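Local coordinates for adenosine monophosphate-protein transferase vopS (Vibrio parahaemolyticus, PDB 3LET) that transfers AMP from ATP to a specific threonine of host Rho GTPases, blocking their interaction with downstream effectors and so inhibiting actin assembly in infected cells, at residues E127-L131 with G233-S237; H137-L141 with S309-I313; L204-L210 with L245-E250. All coordinates share one frame; numbering follows the deposited sequence.

Contact 1. Residues E127-L131 with G233-S237; sequences EVMHL and GTLPS
E127 receives S237 at the head of helix 238-255, an N-cap held from outside its own helix, where helix 113-139 meets a loop of the Fic (Fido) domain. The polar grip and the H130 ring are the close-fitting parts. E127 OE2 takes the N-H of S237 on its syn lone pair, N to OE2 2.9 Å, and the hydroxyl from well above the carboxylate plane, OG to OE2 2.6 Å. OE1 adds a weak bond to the same N-H. With CG anti to the backbone N (chi1 180°) and a bend at chi2, the carboxylate reaches the loop. Beside it, L131 CD2 lies 3.7 Å from P236 CB. S237 OG also bonds G240 N, completing the cap. Water bridges the gaps between helix and loop: one molecule joins E127 OE1, the L235 carbonyl and, in plane at the ring edge, H130 ND1; another donates to the carbonyls of H130 and T234. On the solvent side, the exposed T234 side chain meets the ring loosely, CG2 4.1 Å from H130 CD2. The ring itself lies flat against the loop backbone, T234 CA standing 3.8 Å from its centroid, almost on the ring normal.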
ATOM      1  N   GLU A 127      -6.364 -11.101   0.923  1.00 13.29           N
ATOM      2  CA  GLU A 127      -5.591  -9.909   0.551  1.00 16.33           C
ATOM      3  C   GLU A 127      -4.863 -10.175  -0.763  1.00 20.31           C
ATOM      4  O   GLU A 127      -4.904  -9.354  -1.683  1.00 18.96           O
ATOM      5  CB  GLU A 127      -4.599  -9.544   1.644  1.00 15.46           C
ATOM      6  CG  GLU A 127      -3.745  -8.300   1.318  1.00 14.31           C
ATOM      7  CD  GLU A 127      -4.534  -6.976   1.328  1.00 27.00           C
ATOM      8  OE1 GLU A 127      -5.760  -6.987   1.552  1.00 22.53           O
ATOM      9  OE2 GLU A 127      -3.906  -5.905   1.110  1.00 21.96           O
ATOM     10  N   VAL A 128      -4.212 -11.333  -0.876  1.00 16.12           N
ATOM     11  CA  VAL A 128      -3.509 -11.676  -2.118  1.00 13.60           C
ATOM     12  C   VAL A 128      -4.471 -11.634  -3.319  1.00 15.28           C
ATOM     13  O   VAL A 128      -4.140 -11.083  -4.365  1.00 14.12           O
ATOM     14  CB  VAL A 128      -2.873 -13.084  -2.025  1.00 19.18           C
ATOM     15  CG1 VAL A 128      -2.389 -13.558  -3.419  1.00 19.58           C
ATOM     16  CG2 VAL A 128      -1.721 -13.082  -1.004  1.00 17.95           C
ATOM     17  N   MET A 129      -5.658 -12.224  -3.176  1.00 13.53           N
ATOM     18  CA  MET A 129      -6.634 -12.196  -4.256  1.00 19.37           C
ATOM     19  C   MET A 129      -6.917 -10.765  -4.724  1.00 18.69           C
ATOM     20  O   MET A 129      -7.065 -10.490  -5.924  1.00 15.02           O
ATOM     21  CB  MET A 129      -7.952 -12.808  -3.776  1.00 21.49           C
ATOM     22  CG  MET A 129      -7.991 -14.304  -3.805  1.00 45.47           C
ATOM     23  SD  MET A 129      -9.657 -14.902  -3.433  1.00 40.29           S
ATOM     24  CE  MET A 129     -10.599 -13.926  -4.625  1.00 59.21           C
ATOM     25  N   HIS A 130      -7.055  -9.866  -3.766  1.00 15.58           N
ATOM     26  CA  HIS A 130      -7.506  -8.496  -4.076  1.00 17.51           C
ATOM     27  C   HIS A 130      -6.408  -7.691  -4.723  1.00 17.70           C
ATOM     28  O   HIS A 130      -6.666  -6.895  -5.627  1.00 16.75           O
ATOM     29  CB  HIS A 130      -8.013  -7.818  -2.803  1.00 19.50           C
ATOM     30  CG  HIS A 130      -9.220  -8.494  -2.223  1.00 22.81           C
ATOM     31  ND1 HIS A 130      -9.572  -8.399  -0.896  1.00 17.60           N
ATOM     32  CD2 HIS A 130     -10.137  -9.309  -2.804  1.00 25.86           C
ATOM     33  CE1 HIS A 130     -10.673  -9.107  -0.686  1.00 26.47           C
ATOM     34  NE2 HIS A 130     -11.032  -9.671  -1.824  1.00 27.63           N
ATOM     35  N   LEU A 131      -5.178  -7.892  -4.267  1.00 14.29           N
ATOM     36  CA  LEU A 131      -4.052  -7.189  -4.881  1.00 14.89           C
ATOM     37  C   LEU A 131      -3.902  -7.702  -6.301  1.00 14.58           C
ATOM     38  O   LEU A 131      -3.603  -6.948  -7.227  1.00 14.39           O
ATOM     39  CB  LEU A 131      -2.762  -7.463  -4.121  1.00 11.10           C
ATOM     40  CG  LEU A 131      -2.853  -7.004  -2.657  1.00 13.13           C
ATOM     41  CD1 LEU A 131      -1.535  -7.241  -1.934  1.00 14.47           C
ATOM     42  CD2 LEU A 131      -3.234  -5.540  -2.556  1.00 15.20           C
ATOM     43  N   GLY A 233     -15.845  -7.167   0.256  1.00 27.11           N
ATOM     44  CA  GLY A 233     -15.215  -6.035  -0.418  1.00 31.65           C
ATOM     45  C   GLY A 233     -13.924  -6.444  -1.097  1.00 28.86           C
ATOM     46  O   GLY A 233     -13.381  -7.504  -0.817  1.00 30.77           O
ATOM     47  N   THR A 234     -13.426  -5.611  -2.001  1.00 22.25           N
ATOM     48  CA  THR A 234     -12.179  -5.930  -2.701  1.00 22.87           C
ATOM     49  C   THR A 234     -11.073  -4.886  -2.460  1.00 16.65           C
ATOM     50  O   THR A 234      -9.982  -5.018  -3.014  1.00 20.36           O
ATOM     51  CB  THR A 234     -12.399  -6.091  -4.226  1.00 39.58           C
ATOM     52  OG1 THR A 234     -13.044  -4.922  -4.735  1.00 40.16           O
ATOM     53  CG2 THR A 234     -13.260  -7.315  -4.526  1.00 41.28           C
ATOM     54  N   LEU A 235     -11.343  -3.877  -1.634  1.00 18.12           N
ATOM     55  CA  LEU A 235     -10.348  -2.839  -1.327  1.00 21.52           C
ATOM     56  C   LEU A 235      -9.107  -3.474  -0.700  1.00 20.37           C
ATOM     57  O   LEU A 235      -9.251  -4.195   0.286  1.00 21.60           O
ATOM     58  CB  LEU A 235     -10.900  -1.865  -0.290  1.00 33.80           C
ATOM     59  CG  LEU A 235     -11.182  -0.402  -0.630  1.00 52.30           C
ATOM     60  CD1 LEU A 235     -11.345   0.371   0.678  1.00 50.63           C
ATOM     61  CD2 LEU A 235     -10.088   0.212  -1.473  1.00 44.16           C
ATOM     62  N   PRO A 236      -7.906  -3.198  -1.245  1.00 20.34           N
ATOM     63  CA  PRO A 236      -6.646  -3.611  -0.611  1.00 18.67           C
ATOM     64  C   PRO A 236      -6.534  -3.063   0.810  1.00 17.59           C
ATOM     65  O   PRO A 236      -7.130  -2.027   1.095  1.00 18.56           O
ATOM     66  CB  PRO A 236      -5.586  -2.960  -1.490  1.00 24.45           C
ATOM     67  CG  PRO A 236      -6.241  -2.830  -2.817  1.00 30.45           C
ATOM     68  CD  PRO A 236      -7.659  -2.505  -2.524  1.00 22.73           C
ATOM     69  N   SER A 237      -5.796  -3.734   1.690  1.00 20.29           N
ATOM     70  CA  SER A 237      -5.478  -3.140   2.981  1.00 11.22           C
ATOM     71  C   SER A 237      -4.687  -1.877   2.677  1.00 13.05           C
ATOM     72  O   SER A 237      -4.176  -1.697   1.567  1.00 15.37           O
ATOM     73  CB  SER A 237      -4.617  -4.086   3.830  1.00 15.44           C
ATOM     74  OG  SER A 237      -3.381  -4.381   3.182  1.00 15.79           O
TER
HETATM   75  O   HOH W   1      -8.328  -6.623   0.972  1.00 19.27           O
HETATM   76  O   HOH W   2      -9.051  -5.581  -5.733  1.00 26.25           O

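Contact 2. Residues H137-L141 with S309-I313; sequences HIEGL and SLHGI
A histidine side chain bonded to the carbonyls at the end of a helix defines this contact, which joins the C-terminal part of helix 113-139 to the C-terminal end of helix 304-311, close to the C terminus of the chain. The CB of H137 is directed toward 309-313. Its first torsion, chi1 176°, swings the ring away from the backbone N and brings NE2 up to two successive carbonyl oxygens. NE2 donates to L310 O at 3.0 Å, with the acceptor close to the plane of the imidazole, although the N-H bends to 131° and approaches from above the L310 carbonyl plane. A second, weak bond of the same length runs from NE2 to S309 O, so one N-H is shared between two acceptors and is straight to neither.

The face of the ring is used as well. G312, which leaves the helix with positive phi, lays its CA 3.8 Å from the centroid of the H137 ring in a CH-pi contact displaced toward the rim. Having no side chain, this glycine lets the backbone come that close to the imidazole. Next to the polar pair, L141 CD1 comes within 4.0 Å of L310 CD2, the two leucines crossing at about a right angle; A269 and F268 of helix 260-274 pack on L141 and L310 respectively. The CB of H311 points away from 137-141, and its ND1 accepts the N-H of I313 at 3.1 Å in the ring plane, steadying the turn after the helix.

The two bonds imply a proton on NE2 of H137. The neutral tautomer is sufficient for them, and the partial negative charge of the helix end could at most make a charged form somewhat easier.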
ATOM      1  N   HIS A 137      -5.597  -5.792 -13.867  1.00 17.72           N
ATOM      2  CA  HIS A 137      -6.119  -4.652 -14.606  1.00 20.31           C
ATOM      3  C   HIS A 137      -5.013  -3.633 -14.920  1.00 25.43           C
ATOM      4  O   HIS A 137      -4.865  -3.167 -16.054  1.00 18.05           O
ATOM      5  CB  HIS A 137      -7.211  -3.927 -13.838  1.00 18.11           C
ATOM      6  CG  HIS A 137      -7.681  -2.693 -14.545  1.00 24.36           C
ATOM      7  ND1 HIS A 137      -8.540  -2.744 -15.624  1.00 23.47           N
ATOM      8  CD2 HIS A 137      -7.338  -1.391 -14.400  1.00 25.96           C
ATOM      9  CE1 HIS A 137      -8.748  -1.523 -16.078  1.00 34.93           C
ATOM     10  NE2 HIS A 137      -8.024  -0.681 -15.359  1.00 24.51           N
ATOM     11  N   ILE A 138      -4.258  -3.272 -13.891  1.00 17.59           N
ATOM     12  CA  ILE A 138      -3.279  -2.196 -14.000  1.00 14.31           C
ATOM     13  C   ILE A 138      -2.095  -2.573 -14.884  1.00 20.51           C
ATOM     14  O   ILE A 138      -1.748  -1.819 -15.777  1.00 20.03           O
ATOM     15  CB  ILE A 138      -2.834  -1.720 -12.602  1.00 13.56           C
ATOM     16  CG1 ILE A 138      -4.043  -1.077 -11.921  1.00 15.87           C
ATOM     17  CG2 ILE A 138      -1.690  -0.726 -12.725  1.00 21.30           C
ATOM     18  CD1 ILE A 138      -3.909  -0.864 -10.436  1.00 15.91           C
ATOM     19  N   GLU A 139      -1.498  -3.740 -14.668  1.00 14.55           N
ATOM     20  CA  GLU A 139      -0.393  -4.188 -15.511  1.00 13.60           C
ATOM     21  C   GLU A 139      -0.891  -4.550 -16.926  1.00 20.49           C
ATOM     22  O   GLU A 139      -0.134  -4.475 -17.887  1.00 23.58           O
ATOM     23  CB  GLU A 139       0.356  -5.350 -14.851  1.00 17.67           C
ATOM     24  CG  GLU A 139       1.038  -4.908 -13.547  1.00 22.96           C
ATOM     25  CD  GLU A 139       1.997  -5.943 -12.955  1.00 35.66           C
ATOM     26  OE1 GLU A 139       2.120  -7.058 -13.508  1.00 26.41           O
ATOM     27  OE2 GLU A 139       2.638  -5.631 -11.925  1.00 19.46           O
ATOM     28  N   GLY A 140      -2.174  -4.878 -17.046  1.00 22.17           N
ATOM     29  CA  GLY A 140      -2.808  -5.070 -18.347  1.00 23.40           C
ATOM     30  C   GLY A 140      -2.747  -3.843 -19.261  1.00 24.91           C
ATOM     31  O   GLY A 140      -2.864  -3.993 -20.482  1.00 24.19           O
ATOM     32  N   LEU A 141      -2.588  -2.635 -18.698  1.00 23.27           N
ATOM     33  CA  LEU A 141      -2.566  -1.414 -19.501  1.00 20.22           C
ATOM     34  C   LEU A 141      -1.296  -1.371 -20.359  1.00 30.17           C
ATOM     35  O   LEU A 141      -1.274  -0.794 -21.437  1.00 30.99           O
ATOM     36  CB  LEU A 141      -2.635  -0.160 -18.610  1.00 16.13           C
ATOM     37  CG  LEU A 141      -3.862   0.003 -17.717  1.00 21.04           C
ATOM     38  CD1 LEU A 141      -3.672   1.176 -16.743  1.00 25.49           C
ATOM     39  CD2 LEU A 141      -5.105   0.205 -18.578  1.00 26.37           C
ATOM     40  N   SER A 309     -11.448   3.846 -17.138  1.00 15.76           N
ATOM     41  CA  SER A 309     -10.716   2.778 -17.823  1.00 21.73           C
ATOM     42  C   SER A 309      -9.325   2.535 -17.278  1.00 28.32           C
ATOM     43  O   SER A 309      -8.839   1.405 -17.312  1.00 20.16           O
ATOM     44  CB  SER A 309     -10.563   3.098 -19.305  1.00 27.97           C
ATOM     45  OG  SER A 309     -11.741   2.770 -19.985  1.00 37.02           O
ATOM     46  N   LEU A 310      -8.661   3.587 -16.810  1.00 21.15           N
ATOM     47  CA  LEU A 310      -7.297   3.427 -16.299  1.00 16.30           C
ATOM     48  C   LEU A 310      -7.292   2.796 -14.921  1.00 13.52           C
ATOM     49  O   LEU A 310      -6.571   1.818 -14.689  1.00 19.54           O
ATOM     50  CB  LEU A 310      -6.555   4.788 -16.244  1.00 12.16           C
ATOM     51  CG  LEU A 310      -6.235   5.334 -17.635  1.00 15.83           C
ATOM     52  CD1 LEU A 310      -5.845   6.807 -17.513  1.00 16.25           C
ATOM     53  CD2 LEU A 310      -5.123   4.545 -18.346  1.00 13.12           C
ATOM     54  N   HIS A 311      -8.061   3.347 -13.991  1.00 12.50           N
ATOM     55  CA  HIS A 311      -7.899   2.855 -12.609  1.00 12.74           C
ATOM     56  C   HIS A 311      -8.746   1.613 -12.373  1.00 13.46           C
ATOM     57  O   HIS A 311      -8.435   0.815 -11.502  1.00 20.47           O
ATOM     58  CB  HIS A 311      -8.167   3.933 -11.548  1.00 15.39           C
ATOM     59  CG  HIS A 311      -9.501   4.612 -11.650  1.00 16.88           C
ATOM     60  ND1 HIS A 311     -10.694   3.939 -11.543  1.00 20.12           N
ATOM     61  CD2 HIS A 311      -9.819   5.928 -11.744  1.00 14.73           C
ATOM     62  CE1 HIS A 311     -11.696   4.802 -11.613  1.00 19.77           C
ATOM     63  NE2 HIS A 311     -11.191   6.016 -11.734  1.00 23.17           N
ATOM     64  N   GLY A 312      -9.777   1.436 -13.186  1.00 17.94           N
ATOM     65  CA  GLY A 312     -10.586   0.222 -13.154  1.00 24.02           C
ATOM     66  C   GLY A 312     -11.469   0.019 -11.937  1.00 31.66           C
ATOM     67  O   GLY A 312     -12.022  -1.065 -11.743  1.00 31.02           O
ATOM     68  N   ILE A 313     -11.590   1.045 -11.104  1.00 21.00           N
ATOM     69  CA  ILE A 313     -12.368   0.950  -9.882  1.00 27.89           C
ATOM     70  C   ILE A 313     -13.842   1.113 -10.225  1.00 38.43           C
ATOM     71  O   ILE A 313     -14.215   2.038 -10.926  1.00 35.34           O
ATOM     72  CB  ILE A 313     -11.960   2.036  -8.871  1.00 30.94           C
ATOM     73  CG1 ILE A 313     -10.451   1.972  -8.593  1.00 31.45           C
ATOM     74  CG2 ILE A 313     -12.763   1.895  -7.589  1.00 42.14           C
ATOM     75  CD1 ILE A 313      -9.954   0.574  -8.227  1.00 47.67           C
TER

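Contact 3. Residues L204-L210 with L245-E250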
ATOM      1  N   LEU A 204       9.749  10.362  -9.969  1.00 16.55           N
ATOM      2  CA  LEU A 204       8.418   9.947  -9.566  1.00 17.66           C
ATOM      3  C   LEU A 204       8.348   8.448  -9.294  1.00 16.19           C
ATOM      4  O   LEU A 204       7.422   7.986  -8.624  1.00 18.22           O
ATOM      5  CB  LEU A 204       7.408  10.288 -10.673  1.00 21.78           C
ATOM      6  CG  LEU A 204       7.416  11.765 -11.100  1.00 21.31           C
ATOM      7  CD1 LEU A 204       6.359  12.003 -12.149  1.00 23.76           C
ATOM      8  CD2 LEU A 204       7.192  12.661  -9.873  1.00 21.54           C
ATOM      9  N   LEU A 205       9.308   7.687  -9.806  1.00 15.07           N
ATOM     10  CA  LEU A 205       9.250   6.230  -9.662  1.00 12.59           C
ATOM     11  C   LEU A 205       9.991   5.846  -8.396  1.00 18.18           C
ATOM     12  O   LEU A 205      10.986   5.101  -8.415  1.00 15.05           O
ATOM     13  CB  LEU A 205       9.893   5.553 -10.873  1.00 17.11           C
ATOM     14  CG  LEU A 205       9.195   5.982 -12.169  1.00 23.00           C
ATOM     15  CD1 LEU A 205       9.782   5.227 -13.371  1.00 24.43           C
ATOM     16  CD2 LEU A 205       7.709   5.779 -12.101  1.00 21.84           C
ATOM     17  N   ASN A 206       9.529   6.420  -7.295  1.00 17.16           N
ATOM     18  CA  ASN A 206      10.235   6.324  -6.032  1.00 12.19           C
ATOM     19  C   ASN A 206       9.172   6.581  -4.967  1.00 11.72           C
ATOM     20  O   ASN A 206       8.657   7.692  -4.869  1.00 15.85           O
ATOM     21  CB  ASN A 206      11.369   7.356  -6.014  1.00 15.21           C
ATOM     22  CG  ASN A 206      12.110   7.390  -4.696  1.00 21.57           C
ATOM     23  OD1 ASN A 206      11.491   7.410  -3.641  1.00 18.15           O
ATOM     24  ND2 ASN A 206      13.443   7.391  -4.753  1.00 19.24           N
ATOM     25  N   MET A 207       8.810   5.559  -4.175  1.00 11.54           N
ATOM     26  CA  MET A 207       7.652   5.702  -3.292  1.00 13.55           C
ATOM     27  C   MET A 207       7.940   6.727  -2.194  1.00 18.14           C
ATOM     28  O   MET A 207       7.022   7.440  -1.753  1.00 15.19           O
ATOM     29  CB  MET A 207       7.265   4.328  -2.691  1.00 16.13           C
ATOM     30  CG  MET A 207       5.994   4.321  -1.871  1.00 19.23           C
ATOM     31  SD  MET A 207       4.565   4.782  -2.871  1.00 21.80           S
ATOM     32  CE  MET A 207       3.288   4.863  -1.621  1.00 30.41           C
ATOM     33  N   ASP A 208       9.186   6.810  -1.744  1.00 15.54           N
ATOM     34  CA  ASP A 208       9.525   7.808  -0.724  1.00 16.34           C
ATOM     35  C   ASP A 208       9.245   9.213  -1.275  1.00 15.04           C
ATOM     36  O   ASP A 208       8.680  10.069  -0.587  1.00 15.92           O
ATOM     37  CB  ASP A 208      10.994   7.727  -0.340  1.00 22.40           C
ATOM     38  CG  ASP A 208      11.279   6.634   0.673  1.00 45.86           C
ATOM     39  OD1 ASP A 208      10.323   6.120   1.278  1.00 32.53           O
ATOM     40  OD2 ASP A 208      12.470   6.303   0.875  1.00 60.87           O
ATOM     41  N   ASN A 209       9.643   9.452  -2.515  1.00 16.27           N
ATOM     42  CA  ASN A 209       9.392  10.761  -3.124  1.00 14.70           C
ATOM     43  C   ASN A 209       7.898  11.030  -3.235  1.00 13.36           C
ATOM     44  O   ASN A 209       7.441  12.156  -3.049  1.00 15.89           O
ATOM     45  CB  ASN A 209      10.030  10.867  -4.509  1.00 21.78           C
ATOM     46  CG  ASN A 209      11.546  10.970  -4.449  1.00 23.24           C
ATOM     47  OD1 ASN A 209      12.140  11.114  -3.379  1.00 19.01           O
ATOM     48  ND2 ASN A 209      12.182  10.879  -5.605  1.00 18.20           N
ATOM     49  N   LEU A 210       7.133  10.005  -3.579  1.00 13.79           N
ATOM     50  CA  LEU A 210       5.682  10.186  -3.694  1.00 17.12           C
ATOM     51  C   LEU A 210       5.053  10.454  -2.326  1.00 20.37           C
ATOM     52  O   LEU A 210       4.091  11.211  -2.207  1.00 13.56           O
ATOM     53  CB  LEU A 210       5.002   8.964  -4.305  1.00 11.68           C
ATOM     54  CG  LEU A 210       5.328   8.617  -5.751  1.00 16.57           C
ATOM     55  CD1 LEU A 210       4.250   7.651  -6.286  1.00 11.96           C
ATOM     56  CD2 LEU A 210       5.381   9.858  -6.604  1.00 17.10           C
ATOM     57  N   LEU A 245       1.619  -0.152  -5.003  1.00 11.04           N
ATOM     58  CA  LEU A 245       2.025   1.070  -5.719  1.00 15.00           C
ATOM     59  C   LEU A 245       3.565   1.155  -5.777  1.00 17.25           C
ATOM     60  O   LEU A 245       4.181   1.486  -6.813  1.00 13.25           O
ATOM     61  CB  LEU A 245       1.459   2.317  -5.024  1.00 12.12           C
ATOM     62  CG  LEU A 245       1.914   3.642  -5.640  1.00 13.20           C
ATOM     63  CD1 LEU A 245       1.602   3.646  -7.130  1.00 17.97           C
ATOM     64  CD2 LEU A 245       1.224   4.816  -4.911  1.00 16.84           C
ATOM     65  N   LYS A 246       4.194   0.877  -4.639  1.00 11.53           N
ATOM     66  CA  LYS A 246       5.639   0.972  -4.546  1.00  9.98           C
ATOM     67  C   LYS A 246       6.274   0.008  -5.538  1.00 14.02           C
ATOM     68  O   LYS A 246       7.222   0.367  -6.253  1.00 17.23           O
ATOM     69  CB  LYS A 246       6.078   0.657  -3.109  1.00 13.87           C
ATOM     70  CG  LYS A 246       7.602   0.555  -2.908  1.00 17.54           C
ATOM     71  CD  LYS A 246       7.892   0.276  -1.443  1.00 13.23           C
ATOM     72  CE  LYS A 246       9.314  -0.290  -1.255  1.00 20.38           C
ATOM     73  NZ  LYS A 246      10.324   0.750  -1.515  1.00 26.05           N
ATOM     74  N   GLN A 247       5.763  -1.223  -5.605  1.00 14.37           N
ATOM     75  CA  GLN A 247       6.374  -2.223  -6.496  1.00 13.37           C
ATOM     76  C   GLN A 247       6.040  -1.858  -7.934  1.00 17.26           C
ATOM     77  O   GLN A 247       6.798  -2.154  -8.860  1.00 19.80           O
ATOM     78  CB  GLN A 247       5.809  -3.633  -6.182  1.00 15.01           C
ATOM     79  CG  GLN A 247       6.074  -4.691  -7.253  1.00 37.30           C
ATOM     80  CD  GLN A 247       7.554  -4.900  -7.549  1.00 41.95           C
ATOM     81  OE1 GLN A 247       8.410  -4.738  -6.669  1.00 44.42           O
ATOM     82  NE2 GLN A 247       7.859  -5.270  -8.796  1.00 39.78           N
ATOM     83  N   HIS A 248       4.913  -1.192  -8.116  1.00 12.33           N
ATOM     84  CA  HIS A 248       4.499  -0.780  -9.477  1.00 13.60           C
ATOM     85  C   HIS A 248       5.510   0.200 -10.046  1.00 18.55           C
ATOM     86  O   HIS A 248       5.944   0.072 -11.198  1.00 17.53           O
ATOM     87  CB  HIS A 248       3.124  -0.136  -9.424  1.00 13.46           C
ATOM     88  CG  HIS A 248       2.552   0.176 -10.778  1.00 16.20           C
ATOM     89  ND1 HIS A 248       2.397  -0.786 -11.749  1.00 20.63           N
ATOM     90  CD2 HIS A 248       2.134   1.345 -11.326  1.00 22.18           C
ATOM     91  CE1 HIS A 248       1.882  -0.228 -12.837  1.00 22.66           C
ATOM     92  NE2 HIS A 248       1.713   1.057 -12.607  1.00 20.09           N
ATOM     93  N   ILE A 249       5.902   1.181  -9.236  1.00 13.87           N
ATOM     94  CA  ILE A 249       6.698   2.267  -9.784  1.00 16.28           C
ATOM     95  C   ILE A 249       8.190   1.986  -9.719  1.00 16.61           C
ATOM     96  O   ILE A 249       8.945   2.451 -10.566  1.00 19.80           O
ATOM     97  CB  ILE A 249       6.378   3.614  -9.113  1.00 15.70           C
ATOM     98  CG1 ILE A 249       6.739   3.609  -7.607  1.00  9.96           C
ATOM     99  CG2 ILE A 249       4.867   3.930  -9.322  1.00 12.96           C
ATOM    100  CD1 ILE A 249       6.228   4.870  -6.858  1.00 17.50           C
ATOM    101  N   GLU A 250       8.618   1.277  -8.686  1.00 17.37           N
ATOM    102  CA  GLU A 250      10.042   0.996  -8.504  1.00 17.48           C
ATOM    103  C   GLU A 250      10.470  -0.297  -9.197  1.00 18.98           C
ATOM    104  O   GLU A 250      11.669  -0.504  -9.432  1.00 18.20           O
ATOM    105  CB  GLU A 250      10.390   0.912  -7.013  1.00 16.43           C
ATOM    106  CG  GLU A 250      10.149   2.230  -6.255  1.00 15.62           C
ATOM    107  CD  GLU A 250      10.359   2.096  -4.753  1.00 21.81           C
ATOM    108  OE1 GLU A 250      10.668   0.980  -4.245  1.00 17.27           O
ATOM    109  OE2 GLU A 250      10.191   3.123  -4.052  1.00 18.11           O
TER
HETATM  110  O   HOH W   3      10.714   4.033  -1.621  1.00 29.07           O
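M207 and E250 meet through a single, nearly straight hydrogen bond: the N-H of M207 reaches E250 OE2 at 2.8 Å and 174°, arriving on the anti side of the oxygen and close to the carboxylate plane. From the same residue, the M207 side chain enters a hole formed by L245, K246, I249 and E250, a knob-into-hole fit. Its CG starts anti to the backbone N, and the bend at chi2 (62°) sends the sulfur and methyl toward L245, where CE lies 3.9 Å from L245 CD2. K246 CB and CG lie alongside M207 CB and CG. Next along, L210 and I249 reach toward each other tip to tip, and their CD1 atoms are only 3.5 Å apart, a tight fit. L205 lies obliquely across I249, its CB 3.3 Å from I249 O, a buried carbonyl oxygen with no hydrogen-bonding partner in the model.

The contact thus sets the start of helix 207-217 against helix 238-255 within the all-helical Fic (Fido) domain. N206 is the N-cap, its OD1 accepting from N209 N at 3.0 Å, and L205 before it centres an inverse gamma turn that brings the chain into the cap.

A second shell holds the carboxylate. K246 NZ forms a salt bridge to E250 OE1 on the syn lone pair, at 2.8 Å, and a water donates to OE2 while accepting from D208 N. Farther out, L267 of helix 260-274 packs on both L205 and I249, and F277 touches M207, L210 and L245.

Overall arrangement
From the N terminus, helix 113-139 supplies the first halves of two contacts, residues 127-131 to contact 1 and 137-141 to contact 2. The chain then runs through residues 204-210, which open contact 3, before 233-237 closes the loop of contact 1 and 245-250 closes that of contact 3. Contact 2 closes last, at 309-313. Contact 3 is therefore nested inside the loop of contact 2, while contact 1 crosses both. Contacts 1 and 2 fasten helix 113-139 to the Fic domain at two levels, their centres about 15 Å apart; contact 3 works within that domain and touches contact 2 where I138 packs on H248.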